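Local structure of MutT/nudix family protein (Streptococcus pneumoniae, 4HFQ) at the interface of chains A and B. The protein hydrolyses the diphosphate bond of UDP-linked compounds, including precursors of peptidoglycan biosynthesis, as a UDP-X diphosphatase of the Nudix family. Residues are numbered along the deposited sequence; one frame, centred on the assembly and turned at random. Chains: chain A/B, MutT/nudix family protein.

The interface of chains A and B. Residues chain A 6, 9, 13, 40, 43; chain B 13, 39-40, 43.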
# COMPACT_ATOMS: atom_id res chain seq x y z
N PHE A 6 5.80 10.58 14.56
CA PHE A 6 5.84 11.79 13.76
C PHE A 6 5.83 11.44 12.27
O PHE A 6 5.05 12.02 11.50
CB PHE A 6 7.07 12.67 14.07
CG PHE A 6 7.18 13.86 13.15
CD1 PHE A 6 6.34 14.95 13.32
CD2 PHE A 6 8.06 13.85 12.08
CE1 PHE A 6 6.42 16.03 12.47
CE2 PHE A 6 8.13 14.92 11.20
CZ PHE A 6 7.30 16.02 11.41
N TYR A 9 2.39 10.16 11.20
CA TYR A 9 1.43 11.27 11.15
C TYR A 9 1.66 12.11 9.91
O TYR A 9 0.69 12.43 9.21
CB TYR A 9 1.57 12.18 12.38
CG TYR A 9 0.89 11.68 13.64
CD1 TYR A 9 -0.48 11.43 13.66
CD2 TYR A 9 1.62 11.46 14.81
CE1 TYR A 9 -1.11 10.98 14.80
CE2 TYR A 9 0.99 11.01 15.96
CZ TYR A 9 -0.36 10.75 15.95
OH TYR A 9 -1.03 10.29 17.07
N MET A 13 -1.04 12.62 6.85
CA MET A 13 -1.59 13.93 6.53
C MET A 13 -1.28 14.36 5.10
O MET A 13 -2.14 14.97 4.44
CB MET A 13 -1.08 14.97 7.52
CG MET A 13 -1.67 14.75 8.89
SD MET A 13 -1.48 16.11 10.05
CE MET A 13 0.28 16.02 10.29
N LEU A 40 2.58 21.51 5.94
CA LEU A 40 3.27 20.23 6.08
C LEU A 40 4.70 20.34 5.59
O LEU A 40 5.61 19.80 6.20
CB LEU A 40 2.52 19.11 5.35
CG LEU A 40 1.18 18.73 5.97
CD1 LEU A 40 0.32 17.89 5.02
CD2 LEU A 40 1.30 18.03 7.32
N MET A 43 6.74 22.39 8.11
CA MET A 43 6.97 21.60 9.30
C MET A 43 8.03 20.53 9.05
O MET A 43 8.92 20.34 9.88
CB MET A 43 5.66 20.98 9.80
CG MET A 43 5.85 20.13 11.04
SD MET A 43 4.31 19.51 11.66
CE MET A 43 4.01 18.25 10.48
N MET B 13 -2.34 24.43 11.37
CA MET B 13 -3.07 23.41 10.63
C MET B 13 -4.45 23.16 11.20
O MET B 13 -5.41 22.95 10.45
CB MET B 13 -2.27 22.12 10.57
CG MET B 13 -1.01 22.26 9.70
SD MET B 13 -0.16 20.70 9.38
CE MET B 13 0.57 20.45 10.95
N LEU B 39 -6.26 13.57 13.96
CA LEU B 39 -4.81 13.37 13.95
C LEU B 39 -4.08 14.55 14.61
O LEU B 39 -3.19 14.36 15.45
CB LEU B 39 -4.28 13.16 12.52
CG LEU B 39 -4.81 11.91 11.79
CD1 LEU B 39 -4.50 12.01 10.31
CD2 LEU B 39 -4.21 10.63 12.39
N LEU B 40 -4.46 15.76 14.21
CA LEU B 40 -3.81 16.97 14.71
C LEU B 40 -4.01 17.11 16.22
O LEU B 40 -3.09 17.53 16.91
CB LEU B 40 -4.31 18.21 13.97
CG LEU B 40 -3.83 18.31 12.52
CD1 LEU B 40 -4.72 19.31 11.78
CD2 LEU B 40 -2.37 18.71 12.46
N MET B 43 -1.66 14.73 17.85
CA MET B 43 -0.32 15.28 17.74
C MET B 43 -0.07 16.38 18.75
O MET B 43 1.00 16.43 19.37
CB MET B 43 -0.06 15.80 16.33
CG MET B 43 -0.03 14.68 15.28
SD MET B 43 0.22 15.33 13.62
CE MET B 43 1.99 15.58 13.68
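The phenol ring of A:Tyr9 takes B:Met43 on one face and B:Leu39 at its edge. The methylene CG of B:Met43 sits over the ring centre, 3.5 Å from the centroid of A:Tyr9, in a CH-pi contact. At the edge, in the ring plane, the methyl CD2 of B:Leu39 lies 3.9 Å from CE1 of A:Tyr9. The ring is thus packed from two directions by neighbours on one helix, B 27-45. The side chains of A:Tyr9 and B:Met43 run past each other in opposite directions. CG of B:Met43 lies beside the backbone N (chi1 -67°) and anti to the carbonyl carbon, which brings CG over the ring. SD then runs on toward CG and CB of A:Tyr9. The chain bends at chi3 (80°), and its methyl CE packs 3.7 Å from CB of A:Tyr9.

A:Met13, one turn further along helix A 3-23, meets B:Met43 tip to tip. Its methyl CE is 3.4 Å from SD of B:Met43. The sulfur of A:Met13 also packs against CD2 of B:Leu40, at 3.7 Å.

The patch is a helix-to-helix apolar seam between the N-terminal helical parts of two copies of the protein. It forms part of a two-fold symmetric interface in the deposited assembly, which may correspond to a functional dimer. Thioethers and leucine methyls supply much of the packing. B:Met13 is the counterpart of A:Met13 and crosses A:Leu40 and A:Met43 at about a right angle. The match is inexact: CG of A:Met43 is anti to the backbone N (chi1 180°), unlike B:Met43. SD of B:Met13 lies 3.7 Å from CD2 of A:Leu40, and its methyl CE is 3.9 Å from SD of A:Met43.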